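Local coordinates for protein oxidoreductase (Listeria innocua, PDB 3E18) that is of unknown function but binds NAD and is probably a dehydrogenase of the GFO/IDH/MocA family, at residues E103-I108 against K117-H122; D183-L188 against I222-E227; S191-V196 against L332-A337. All coordinates share one frame; numbering follows the deposited sequence.

Contact 1 (E103-I108 against K117-H122); sequences EDLLAI and KHFMVH
Phe-119 carries the second segment's whole side of this contact, against Leu-105 and Ile-108 of helix 102-115. Coming up to it, Lys-117 and His-118 lead out of the loop into the strand. From His-118 on, the backbone pairs with strand 91-95.

At Phe-119 the bond to CB points at the helix. With CG anti to the backbone N (chi1 174°), the ring reaches across to it. CG2 of Ile-108 lies over one face of this ring, 3.7 Å from the Phe-119 centroid and 16° off the ring normal. This is a CH-pi contact. It sits somewhat toward the rim, with Ile-108 CG2 3.6 Å from Phe-119 CD1. CD1 of Leu-105 meets CE2 of Phe-119 at 3.6 Å, approaching obliquely. All three side chains are buried, and no hydrogen bond crosses between the segments.

Met-120 turns to the other side of the sheet, toward helix 307-315. Val-121, modelled only to CB, lies on the Phe-119 side, near Val-328 of helix 325-344. His-122 ends the segment at the NAD pocket, where its ND1 bonds to Glu-95. The arrangement is the helix-on-strand packing of a beta-alpha-beta crossover, here the unit 91-95, 102-115, 119-122 of the Rossmann fold.

Contact 2 (D183-L188 against I222-E227); sequences DQLLFL and ITAQIE
Leu-185 of helix 173-188 packs on Ala-224 and Ile-226 of strand 223-229, where this helix lies on a face of the large mixed sheet of the C-terminal domain. The bond to CB of Leu-185 points at the strand. A chi1 of 176° extends the chain away from the backbone N, and both methyls reach the sheet. CD1 of Leu-185 rests 3.8 Å from CB of Ala-224. CD2 comes nearly as close to the same CB, at 3.9 Å, so the fork of the leucine sits on the alanine methyl. Leu-185 CD2 also meets CD1 of Ile-226 at 4.0 Å, the two side chains crossing at a slant. All three residues are buried and the contact is purely apolar.

Alternation along the strand puts Gln-225 on the opposite face. There its NE2 donates to OE1 of Glu-227 over 2.9 Å. The acceptor lies 6° out of the amide plane of Gln-225, although the N-H...O angle is bent to 141°. OE1 of Gln-225 also bonds to NE2 of Gln-225 of the second subunit. One face of the sheet thus carries a helix and the other meets the second subunit. This is consistent with the GFO/IDH/MocA C-terminal domain, whose open sheet face commonly takes part in dimer formation.

Contact 3 (S191-V196 against L332-A337); sequences SNVKSV and LKLIEA
Apolar packing makes up the whole direct contact: Val-193 and Val-196 of strand 193-201 face Leu-334 and Ala-337 of helix 325-344. The closest touch is CG2 of Val-196 on CD1 of Leu-334, at 3.6 Å. The same Val-196 CG2 lies 4.0 Å from CB of Ala-337. One valine methyl therefore serves two residues a helical turn apart. The small Ala-337 lets the backbones draw close, with its CA 6.7 Å from CA of Val-196. The bond to CB of Leu-334 points neither at the strand nor away from it. The extended first torsion (chi1 -180°) still carries CD1 to Val-196. Val-193 adds a looser touch, its CG1 4.4 Å from CD1 of Leu-334. The axes of the short segments are 9.5 Å apart and run in the same general direction, 28° apart.

Backbone hydrogen bonding explains how two valines three residues apart can face one helix. Lys-194 and Ser-195 both lie opposite Thr-217 of strand 211-218, in a classic beta bulge. The bulge shifts the alternation of the strand. Val-193 and Val-196 both point at the helix, while Ser-195 points away from it.

No polar side-chain bond crosses between the segments; those found run outward. OG of Ser-195 bonds to Asn-345 of the second subunit. Glu-336 OE1 bonds to Ser-102, at the start of helix 102-115 in the NAD-binding part.

With no hydrogen bond or ion pair across it, the contact rests on shape and on the burial of Val-196 and Leu-334. The bulge decides which strand side chains meet the helix, and the polar groups tie each element to other parts of the fold and the dimer.

In the fold
Contacts 1 and 2 are wholly buried. Contact 3 is only partly so, since Val-193 and Ala-337 are partly exposed. Contact 1 belongs to the NAD-binding Rossmann part and alone uses an aromatic face. Contacts 2 and 3 are purely aliphatic and reach the same mixed sheet, with centres about 10 Å apart. Helix 173-188 joins them, as CD1 of Leu-186 lies 3.8 Å from CD2 of Leu-334. Helix 325-344 links contact 3 to contact 1, where CD1 of Leu-332 meets CD2 of Leu-105 at 3.7 Å. This helix thus spans the two parts of the fold. Contacts 1 and 2 do not touch.

Contact 1 (E103-I108 against K117-H122)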
ATOM      1  N   GLU A 103     -10.717   6.135  26.842  1.00 27.53           N
ATOM      2  CA  GLU A 103     -11.287   6.678  28.084  1.00 31.84           C
ATOM      3  C   GLU A 103     -10.949   5.805  29.274  1.00 31.28           C
ATOM      4  O   GLU A 103     -10.663   6.324  30.337  1.00 30.10           O
ATOM      5  CB  GLU A 103     -12.811   6.864  27.999  1.00 33.49           C
ATOM      6  CG  GLU A 103     -13.263   8.119  27.259  1.00 51.83           C
ATOM      7  CD  GLU A 103     -12.738   9.411  27.874  1.00 64.12           C
ATOM      8  OE1 GLU A 103     -12.876   9.602  29.104  1.00 71.87           O
ATOM      9  OE2 GLU A 103     -12.193  10.241  27.115  1.00 66.17           O
ATOM     10  N   ASP A 104     -10.960   4.481  29.087  1.00 25.62           N
ATOM     11  CA  ASP A 104     -10.596   3.552  30.157  1.00 30.31           C
ATOM     12  C   ASP A 104      -9.188   3.773  30.715  1.00 30.31           C
ATOM     13  O   ASP A 104      -8.977   3.640  31.924  1.00 35.78           O
ATOM     14  CB  ASP A 104     -10.708   2.096  29.684  1.00 23.27           C
ATOM     15  CG  ASP A 104     -12.147   1.617  29.555  1.00 38.16           C
ATOM     16  OD1 ASP A 104     -13.057   2.391  29.898  1.00 33.44           O
ATOM     17  OD2 ASP A 104     -12.364   0.454  29.107  1.00 33.53           O
ATOM     18  N   LEU A 105      -8.230   4.098  29.845  1.00 28.34           N
ATOM     19  CA  LEU A 105      -6.860   4.319  30.280  1.00 25.09           C
ATOM     20  C   LEU A 105      -6.780   5.645  31.015  1.00 28.02           C
ATOM     21  O   LEU A 105      -6.041   5.777  31.993  1.00 28.03           O
ATOM     22  CB  LEU A 105      -5.871   4.277  29.096  1.00 23.78           C
ATOM     23  CG  LEU A 105      -4.434   4.749  29.380  1.00 28.08           C
ATOM     24  CD1 LEU A 105      -3.745   3.884  30.466  1.00 21.22           C
ATOM     25  CD2 LEU A 105      -3.588   4.803  28.131  1.00 25.14           C
ATOM     26  N   LEU A 106      -7.556   6.621  30.561  1.00 25.56           N
ATOM     27  CA  LEU A 106      -7.588   7.926  31.224  1.00 28.46           C
ATOM     28  C   LEU A 106      -8.063   7.754  32.681  1.00 29.46           C
ATOM     29  O   LEU A 106      -7.524   8.396  33.590  1.00 30.22           O
ATOM     30  CB  LEU A 106      -8.514   8.867  30.461  1.00 28.33           C
ATOM     31  CG  LEU A 106      -8.089  10.222  29.912  1.00 41.14           C
ATOM     32  CD1 LEU A 106      -6.646  10.241  29.391  1.00 34.92           C
ATOM     33  CD2 LEU A 106      -9.053  10.606  28.810  1.00 36.39           C
ATOM     34  N   ALA A 107      -9.033   6.860  32.891  1.00 27.82           N
ATOM     35  CA  ALA A 107      -9.483   6.499  34.239  1.00 30.56           C
ATOM     36  C   ALA A 107      -8.370   5.902  35.096  1.00 32.07           C
ATOM     37  O   ALA A 107      -8.201   6.303  36.247  1.00 26.16           O
ATOM     38  CB  ALA A 107     -10.677   5.570  34.183  1.00 30.23           C
ATOM     39  N   ILE A 108      -7.631   4.939  34.535  1.00 28.17           N
ATOM     40  CA  ILE A 108      -6.492   4.332  35.209  1.00 28.95           C
ATOM     41  C   ILE A 108      -5.402   5.347  35.552  1.00 29.34           C
ATOM     42  O   ILE A 108      -4.907   5.362  36.680  1.00 32.43           O
ATOM     43  CB  ILE A 108      -5.892   3.201  34.376  1.00 28.90           C
ATOM     44  CG1 ILE A 108      -6.901   2.060  34.258  1.00 27.66           C
ATOM     45  CG2 ILE A 108      -4.588   2.710  35.004  1.00 26.64           C
ATOM     46  CD1 ILE A 108      -6.419   0.922  33.361  1.00 30.29           C
ATOM     47  N   LYS A 117       0.966   6.102  42.649  1.00 28.57           N
ATOM     48  CA  LYS A 117       1.614   4.851  42.221  1.00 25.02           C
ATOM     49  C   LYS A 117       1.808   4.890  40.706  1.00 30.49           C
ATOM     50  O   LYS A 117       1.217   5.724  40.020  1.00 27.36           O
ATOM     51  CB  LYS A 117       0.793   3.625  42.634  1.00 26.68           C
ATOM     52  CG  LYS A 117       0.635   3.419  44.163  1.00 24.77           C
ATOM     53  CD  LYS A 117       1.942   2.930  44.828  1.00 26.24           C
ATOM     54  CE  LYS A 117       1.909   3.126  46.345  1.00 29.60           C
ATOM     55  NZ  LYS A 117       3.216   2.704  46.951  1.00 32.76           N
ATOM     56  N   HIS A 118       2.640   3.995  40.183  1.00 24.40           N
ATOM     57  CA  HIS A 118       2.971   4.025  38.763  1.00 27.06           C
ATOM     58  C   HIS A 118       2.218   2.954  37.987  1.00 26.59           C
ATOM     59  O   HIS A 118       2.047   1.811  38.445  1.00 28.42           O
ATOM     60  CB  HIS A 118       4.486   3.882  38.522  1.00 28.22           C
ATOM     61  CG  HIS A 118       5.296   5.029  39.037  1.00 26.76           C
ATOM     62  ND1 HIS A 118       5.379   6.239  38.381  1.00 29.12           N
ATOM     63  CD2 HIS A 118       6.067   5.149  40.143  1.00 27.48           C
ATOM     64  CE1 HIS A 118       6.154   7.060  39.068  1.00 35.74           C
ATOM     65  NE2 HIS A 118       6.584   6.422  40.142  1.00 33.24           N
ATOM     66  N   PHE A 119       1.763   3.344  36.804  1.00 28.24           N
ATOM     67  CA  PHE A 119       1.176   2.410  35.856  1.00 25.01           C
ATOM     68  C   PHE A 119       2.020   2.485  34.583  1.00 24.72           C
ATOM     69  O   PHE A 119       2.272   3.582  34.082  1.00 24.54           O
ATOM     70  CB  PHE A 119      -0.279   2.811  35.559  1.00 26.47           C
ATOM     71  CG  PHE A 119      -0.929   1.985  34.492  1.00 27.61           C
ATOM     72  CD1 PHE A 119      -1.538   0.783  34.814  1.00 26.04           C
ATOM     73  CD2 PHE A 119      -0.913   2.395  33.159  1.00 30.63           C
ATOM     74  CE1 PHE A 119      -2.144   0.011  33.834  1.00 27.89           C
ATOM     75  CE2 PHE A 119      -1.496   1.611  32.172  1.00 32.80           C
ATOM     76  CZ  PHE A 119      -2.116   0.426  32.515  1.00 24.36           C
ATOM     77  N   MET A 120       2.431   1.330  34.064  1.00 20.52           N
ATOM     78  CA  MET A 120       3.241   1.260  32.832  1.00 24.30           C
ATOM     79  C   MET A 120       2.721   0.197  31.884  1.00 27.21           C
ATOM     80  O   MET A 120       2.442  -0.916  32.309  1.00 24.81           O
ATOM     81  CB  MET A 120       4.710   0.949  33.168  1.00 24.47           C
ATOM     82  CG  MET A 120       5.681   0.958  31.951  1.00 24.15           C
ATOM     83  SD  MET A 120       7.456   0.985  32.342  1.00 19.70           S
ATOM     84  CE  MET A 120       7.622   2.726  32.723  1.00 23.18           C
ATOM     85  N   VAL A 121       2.613   0.544  30.600  1.00 28.27           N
ATOM     86  CA  VAL A 121       2.239  -0.410  29.549  1.00 29.94           C
ATOM     87  C   VAL A 121       3.456  -1.176  29.048  1.00 25.17           C
ATOM     88  O   VAL A 121       4.491  -0.587  28.787  1.00 23.87           O
ATOM     89  CB  VAL A 121       1.610   0.327  28.381  1.00 24.30           C
ATOM     90  N   HIS A 122       3.312  -2.480  28.873  1.00 24.00           N
ATOM     91  CA  HIS A 122       4.392  -3.293  28.370  1.00 24.79           C
ATOM     92  C   HIS A 122       4.493  -3.214  26.852  1.00 28.50           C
ATOM     93  O   HIS A 122       4.104  -4.142  26.145  1.00 25.74           O
ATOM     94  CB  HIS A 122       4.211  -4.748  28.797  1.00 23.65           C
ATOM     95  CG  HIS A 122       5.428  -5.586  28.570  1.00 24.33           C
ATOM     96  ND1 HIS A 122       5.369  -6.856  28.036  1.00 33.15           N
ATOM     97  CD2 HIS A 122       6.738  -5.329  28.785  1.00 28.02           C
ATOM     98  CE1 HIS A 122       6.591  -7.351  27.947  1.00 29.67           C
ATOM     99  NE2 HIS A 122       7.440  -6.449  28.403  1.00 27.70           N
TER

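Contact 2 (D183-L188 against I222-E227)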
ATOM      1  N   ASP A 183       2.202   1.725  17.920  1.00 23.04           N
ATOM      2  CA  ASP A 183       2.992   2.270  19.028  1.00 25.89           C
ATOM      3  C   ASP A 183       4.428   2.587  18.596  1.00 24.09           C
ATOM      4  O   ASP A 183       4.934   3.681  18.888  1.00 26.17           O
ATOM      5  CB  ASP A 183       2.969   1.337  20.238  1.00 25.51           C
ATOM      6  CG  ASP A 183       3.836   1.843  21.357  1.00 33.53           C
ATOM      7  OD1 ASP A 183       3.481   2.871  21.989  1.00 30.89           O
ATOM      8  OD2 ASP A 183       4.899   1.233  21.560  1.00 27.87           O
ATOM      9  N   GLN A 184       5.057   1.648  17.883  1.00 27.37           N
ATOM     10  CA  GLN A 184       6.340   1.903  17.187  1.00 22.61           C
ATOM     11  C   GLN A 184       6.287   3.186  16.375  1.00 21.61           C
ATOM     12  O   GLN A 184       7.135   4.066  16.522  1.00 24.12           O
ATOM     13  CB  GLN A 184       6.680   0.747  16.256  1.00 21.91           C
ATOM     14  CG  GLN A 184       7.334  -0.450  16.974  1.00 20.15           C
ATOM     15  CD  GLN A 184       7.589  -1.638  16.052  1.00 26.78           C
ATOM     16  OE1 GLN A 184       7.187  -1.655  14.888  1.00 28.42           O
ATOM     17  NE2 GLN A 184       8.277  -2.635  16.576  1.00 24.05           N
ATOM     18  N   LEU A 185       5.259   3.311  15.547  1.00 19.12           N
ATOM     19  CA  LEU A 185       5.152   4.460  14.636  1.00 22.45           C
ATOM     20  C   LEU A 185       5.007   5.788  15.360  1.00 22.24           C
ATOM     21  O   LEU A 185       5.633   6.803  14.987  1.00 26.12           O
ATOM     22  CB  LEU A 185       3.947   4.257  13.704  1.00 23.74           C
ATOM     23  CG  LEU A 185       3.599   5.381  12.721  1.00 26.19           C
ATOM     24  CD1 LEU A 185       4.654   5.527  11.624  1.00 23.14           C
ATOM     25  CD2 LEU A 185       2.225   5.120  12.132  1.00 26.85           C
ATOM     26  N   LEU A 186       4.151   5.798  16.373  1.00 25.46           N
ATOM     27  CA  LEU A 186       3.865   7.032  17.119  1.00 23.70           C
ATOM     28  C   LEU A 186       5.012   7.398  18.074  1.00 26.38           C
ATOM     29  O   LEU A 186       5.259   8.579  18.378  1.00 27.66           O
ATOM     30  CB  LEU A 186       2.521   6.895  17.846  1.00 28.74           C
ATOM     31  CG  LEU A 186       1.326   7.646  17.236  1.00 31.18           C
ATOM     32  CD1 LEU A 186       1.209   7.444  15.733  1.00 32.43           C
ATOM     33  CD2 LEU A 186       0.011   7.305  17.935  1.00 26.36           C
ATOM     34  N   PHE A 187       5.709   6.372  18.547  1.00 22.04           N
ATOM     35  CA  PHE A 187       6.962   6.557  19.282  1.00 25.58           C
ATOM     36  C   PHE A 187       8.047   7.183  18.383  1.00 33.13           C
ATOM     37  O   PHE A 187       8.788   8.063  18.830  1.00 31.81           O
ATOM     38  CB  PHE A 187       7.419   5.207  19.876  1.00 22.07           C
ATOM     39  CG  PHE A 187       8.726   5.265  20.636  1.00 29.07           C
ATOM     40  CD1 PHE A 187       8.947   6.239  21.615  1.00 30.39           C
ATOM     41  CD2 PHE A 187       9.718   4.312  20.393  1.00 30.42           C
ATOM     42  CE1 PHE A 187      10.152   6.278  22.327  1.00 34.48           C
ATOM     43  CE2 PHE A 187      10.935   4.342  21.095  1.00 34.15           C
ATOM     44  CZ  PHE A 187      11.143   5.327  22.066  1.00 30.38           C
ATOM     45  N   LEU A 188       8.132   6.744  17.124  1.00 30.71           N
ATOM     46  CA  LEU A 188       9.142   7.265  16.191  1.00 28.40           C
ATOM     47  C   LEU A 188       8.872   8.702  15.726  1.00 31.85           C
ATOM     48  O   LEU A 188       9.761   9.554  15.769  1.00 28.72           O
ATOM     49  CB  LEU A 188       9.274   6.351  14.971  1.00 32.04           C
ATOM     50  CG  LEU A 188      10.440   6.637  14.024  1.00 34.77           C
ATOM     51  CD1 LEU A 188      11.793   6.556  14.743  1.00 34.14           C
ATOM     52  CD2 LEU A 188      10.407   5.693  12.834  1.00 33.23           C
ATOM     53  N   ILE A 222       4.301  13.512   6.919  1.00 27.01           N
ATOM     54  CA  ILE A 222       4.758  12.106   6.911  1.00 24.27           C
ATOM     55  C   ILE A 222       3.578  11.175   6.721  1.00 26.75           C
ATOM     56  O   ILE A 222       2.498  11.400   7.280  1.00 24.24           O
ATOM     57  CB  ILE A 222       5.562  11.767   8.176  1.00 26.38           C
ATOM     58  CG1 ILE A 222       6.909  12.489   8.134  1.00 29.81           C
ATOM     59  CG2 ILE A 222       5.773  10.220   8.354  1.00 21.59           C
ATOM     60  CD1 ILE A 222       7.762  12.279   9.368  1.00 34.02           C
ATOM     61  N   THR A 223       3.769  10.122   5.924  1.00 26.78           N
ATOM     62  CA  THR A 223       2.695   9.192   5.687  1.00 21.98           C
ATOM     63  C   THR A 223       3.168   7.790   6.088  1.00 23.83           C
ATOM     64  O   THR A 223       4.367   7.514   6.164  1.00 22.45           O
ATOM     65  CB  THR A 223       2.146   9.232   4.216  1.00 22.79           C
ATOM     66  OG1 THR A 223       3.188   8.892   3.296  1.00 28.47           O
ATOM     67  CG2 THR A 223       1.574  10.620   3.853  1.00 28.68           C
ATOM     68  N   ALA A 224       2.228   6.932   6.415  1.00 20.74           N
ATOM     69  CA  ALA A 224       2.588   5.568   6.810  1.00 15.66           C
ATOM     70  C   ALA A 224       1.498   4.646   6.425  1.00 24.07           C
ATOM     71  O   ALA A 224       0.340   5.022   6.429  1.00 23.14           O
ATOM     72  CB  ALA A 224       2.843   5.479   8.320  1.00 19.55           C
ATOM     73  N   GLN A 225       1.874   3.414   6.104  1.00 21.97           N
ATOM     74  CA  GLN A 225       0.902   2.384   5.877  1.00 23.60           C
ATOM     75  C   GLN A 225       1.289   1.276   6.827  1.00 20.76           C
ATOM     76  O   GLN A 225       2.444   0.865   6.818  1.00 22.99           O
ATOM     77  CB  GLN A 225       0.957   1.889   4.438  1.00 24.07           C
ATOM     78  CG  GLN A 225      -0.045   0.752   4.154  1.00 26.45           C
ATOM     79  CD  GLN A 225      -0.134   0.391   2.683  1.00 33.03           C
ATOM     80  OE1 GLN A 225       0.076   1.235   1.822  1.00 29.78           O
ATOM     81  NE2 GLN A 225      -0.436  -0.879   2.387  1.00 21.33           N
ATOM     82  N   ILE A 226       0.337   0.838   7.654  1.00 22.54           N
ATOM     83  CA  ILE A 226       0.561  -0.226   8.648  1.00 21.51           C
ATOM     84  C   ILE A 226      -0.335  -1.380   8.286  1.00 21.41           C
ATOM     85  O   ILE A 226      -1.516  -1.211   7.981  1.00 20.52           O
ATOM     86  CB  ILE A 226       0.241   0.246  10.106  1.00 24.90           C
ATOM     87  CG1 ILE A 226       0.956   1.568  10.445  1.00 33.03           C
ATOM     88  CG2 ILE A 226       0.472  -0.869  11.116  1.00 30.27           C
ATOM     89  CD1 ILE A 226       2.471   1.574  10.285  1.00 32.89           C
ATOM     90  N   GLU A 227       0.190  -2.590   8.336  1.00 20.81           N
ATOM     91  CA  GLU A 227      -0.628  -3.665   7.843  1.00 21.15           C
ATOM     92  C   GLU A 227      -0.299  -4.873   8.686  1.00 26.64           C
ATOM     93  O   GLU A 227       0.842  -5.036   9.101  1.00 21.93           O
ATOM     94  CB  GLU A 227      -0.199  -3.881   6.399  1.00 31.38           C
ATOM     95  CG  GLU A 227      -1.038  -4.721   5.524  1.00 39.63           C
ATOM     96  CD  GLU A 227      -0.543  -4.620   4.099  1.00 41.40           C
ATOM     97  OE1 GLU A 227      -0.774  -3.578   3.437  1.00 38.39           O
ATOM     98  OE2 GLU A 227       0.110  -5.576   3.653  1.00 40.51           O
TER

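Contact 3 (S191-V196 against L332-A337)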
ATOM      1  N   SER A 191       4.982  13.969  15.747  1.00 37.51           N
ATOM      2  CA  SER A 191       3.946  14.724  15.057  1.00 35.58           C
ATOM      3  C   SER A 191       2.586  14.106  15.362  1.00 35.57           C
ATOM      4  O   SER A 191       2.468  12.896  15.576  1.00 34.86           O
ATOM      5  CB  SER A 191       4.193  14.721  13.544  1.00 35.20           C
ATOM      6  OG  SER A 191       3.367  15.673  12.897  1.00 30.43           O
ATOM      7  N   ASN A 192       1.565  14.953  15.388  1.00 35.25           N
ATOM      8  CA  ASN A 192       0.198  14.515  15.621  1.00 37.73           C
ATOM      9  C   ASN A 192      -0.371  13.875  14.369  1.00 32.75           C
ATOM     10  O   ASN A 192      -0.051  14.297  13.263  1.00 29.47           O
ATOM     11  CB  ASN A 192      -0.681  15.709  16.000  1.00 40.03           C
ATOM     12  CG  ASN A 192      -0.428  16.207  17.418  1.00 48.14           C
ATOM     13  OD1 ASN A 192       0.111  15.490  18.264  1.00 51.12           O
ATOM     14  ND2 ASN A 192      -0.843  17.445  17.683  1.00 48.43           N
ATOM     15  N   VAL A 193      -1.214  12.859  14.550  1.00 35.99           N
ATOM     16  CA  VAL A 193      -1.941  12.249  13.437  1.00 33.62           C
ATOM     17  C   VAL A 193      -2.977  13.242  12.909  1.00 33.43           C
ATOM     18  O   VAL A 193      -3.744  13.804  13.685  1.00 38.76           O
ATOM     19  CB  VAL A 193      -2.617  10.924  13.858  1.00 32.12           C
ATOM     20  CG1 VAL A 193      -3.511  10.380  12.750  1.00 29.32           C
ATOM     21  CG2 VAL A 193      -1.566   9.899  14.226  1.00 26.60           C
ATOM     22  N   LYS A 194      -2.954  13.466  11.596  1.00 30.96           N
ATOM     23  CA  LYS A 194      -3.905  14.317  10.899  1.00 32.02           C
ATOM     24  C   LYS A 194      -5.093  13.505  10.380  1.00 32.86           C
ATOM     25  O   LYS A 194      -6.241  13.921  10.533  1.00 30.57           O
ATOM     26  CB  LYS A 194      -3.217  15.036   9.738  1.00 35.82           C
ATOM     27  CG  LYS A 194      -4.018  16.204   9.172  1.00 44.53           C
ATOM     28  CD  LYS A 194      -3.804  16.372   7.673  1.00 52.49           C
ATOM     29  CE  LYS A 194      -2.702  17.362   7.356  1.00 62.84           C
ATOM     30  NZ  LYS A 194      -3.130  18.768   7.615  1.00 65.22           N
ATOM     31  N   SER A 195      -4.829  12.349   9.768  1.00 30.71           N
ATOM     32  CA  SER A 195      -5.915  11.548   9.206  1.00 26.40           C
ATOM     33  C   SER A 195      -5.604  10.060   9.172  1.00 29.19           C
ATOM     34  O   SER A 195      -4.440   9.663   9.188  1.00 22.16           O
ATOM     35  CB  SER A 195      -6.257  12.043   7.797  1.00 32.02           C
ATOM     36  OG  SER A 195      -5.197  11.792   6.879  1.00 34.81           O
ATOM     37  N   VAL A 196      -6.660   9.247   9.124  1.00 24.34           N
ATOM     38  CA  VAL A 196      -6.553   7.774   9.107  1.00 22.35           C
ATOM     39  C   VAL A 196      -7.649   7.216   8.211  1.00 27.96           C
ATOM     40  O   VAL A 196      -8.819   7.579   8.371  1.00 24.95           O
ATOM     41  CB  VAL A 196      -6.835   7.159  10.513  1.00 24.48           C
ATOM     42  CG1 VAL A 196      -6.457   5.682  10.552  1.00 32.11           C
ATOM     43  CG2 VAL A 196      -6.141   7.914  11.603  1.00 35.32           C
ATOM     44  N   LEU A 332      -4.184   4.433  21.642  1.00 20.03           N
ATOM     45  CA  LEU A 332      -5.549   3.919  21.804  1.00 26.35           C
ATOM     46  C   LEU A 332      -6.573   4.769  21.057  1.00 25.89           C
ATOM     47  O   LEU A 332      -7.514   4.233  20.491  1.00 26.47           O
ATOM     48  CB  LEU A 332      -5.936   3.769  23.289  1.00 28.76           C
ATOM     49  CG  LEU A 332      -5.191   2.738  24.148  1.00 27.09           C
ATOM     50  CD1 LEU A 332      -5.600   2.915  25.607  1.00 22.41           C
ATOM     51  CD2 LEU A 332      -5.447   1.309  23.724  1.00 29.17           C
ATOM     52  N   LYS A 333      -6.351   6.082  21.027  1.00 22.64           N
ATOM     53  CA  LYS A 333      -7.154   6.990  20.223  1.00 26.74           C
ATOM     54  C   LYS A 333      -6.998   6.695  18.725  1.00 27.69           C
ATOM     55  O   LYS A 333      -7.958   6.828  17.965  1.00 26.12           O
ATOM     56  CB  LYS A 333      -6.742   8.433  20.496  1.00 24.80           C
ATOM     57  CG  LYS A 333      -7.397   9.077  21.703  1.00 34.52           C
ATOM     58  CD  LYS A 333      -7.017  10.554  21.791  1.00 44.73           C
ATOM     59  CE  LYS A 333      -7.908  11.463  20.937  1.00 53.46           C
ATOM     60  NZ  LYS A 333      -9.319  11.546  21.439  1.00 57.73           N
ATOM     61  N   LEU A 334      -5.797   6.282  18.315  1.00 27.71           N
ATOM     62  CA  LEU A 334      -5.541   5.915  16.918  1.00 26.76           C
ATOM     63  C   LEU A 334      -6.265   4.622  16.548  1.00 27.53           C
ATOM     64  O   LEU A 334      -6.845   4.520  15.469  1.00 26.65           O
ATOM     65  CB  LEU A 334      -4.027   5.812  16.631  1.00 28.68           C
ATOM     66  CG  LEU A 334      -3.527   5.446  15.221  1.00 28.18           C
ATOM     67  CD1 LEU A 334      -4.175   6.309  14.168  1.00 27.95           C
ATOM     68  CD2 LEU A 334      -2.016   5.596  15.123  1.00 24.28           C
ATOM     69  N   ILE A 335      -6.243   3.648  17.449  1.00 26.86           N
ATOM     70  CA  ILE A 335      -6.998   2.417  17.262  1.00 24.76           C
ATOM     71  C   ILE A 335      -8.515   2.676  17.130  1.00 27.67           C
ATOM     72  O   ILE A 335      -9.198   2.064  16.290  1.00 26.33           O
ATOM     73  CB  ILE A 335      -6.688   1.420  18.394  1.00 29.21           C
ATOM     74  CG1 ILE A 335      -5.280   0.845  18.200  1.00 26.80           C
ATOM     75  CG2 ILE A 335      -7.708   0.291  18.426  1.00 25.87           C
ATOM     76  CD1 ILE A 335      -4.730   0.082  19.425  1.00 28.09           C
ATOM     77  N   GLU A 336      -9.024   3.607  17.935  1.00 28.63           N
ATOM     78  CA  GLU A 336     -10.420   4.031  17.858  1.00 29.89           C
ATOM     79  C   GLU A 336     -10.740   4.692  16.512  1.00 31.98           C
ATOM     80  O   GLU A 336     -11.781   4.386  15.912  1.00 27.17           O
ATOM     81  CB  GLU A 336     -10.760   4.953  19.027  1.00 30.98           C
ATOM     82  CG  GLU A 336     -10.816   4.205  20.352  1.00 31.72           C
ATOM     83  CD  GLU A 336     -10.942   5.109  21.559  1.00 33.65           C
ATOM     84  OE1 GLU A 336     -10.553   6.301  21.497  1.00 31.32           O
ATOM     85  OE2 GLU A 336     -11.445   4.614  22.579  1.00 31.31           O
ATOM     86  N   ALA A 337      -9.844   5.568  16.037  1.00 30.20           N
ATOM     87  CA  ALA A 337      -9.948   6.156  14.686  1.00 26.36           C
ATOM     88  C   ALA A 337      -9.939   5.095  13.586  1.00 30.28           C
ATOM     89  O   ALA A 337     -10.683   5.200  12.616  1.00 28.52           O
ATOM     90  CB  ALA A 337      -8.850   7.168  14.443  1.00 29.31           C
TER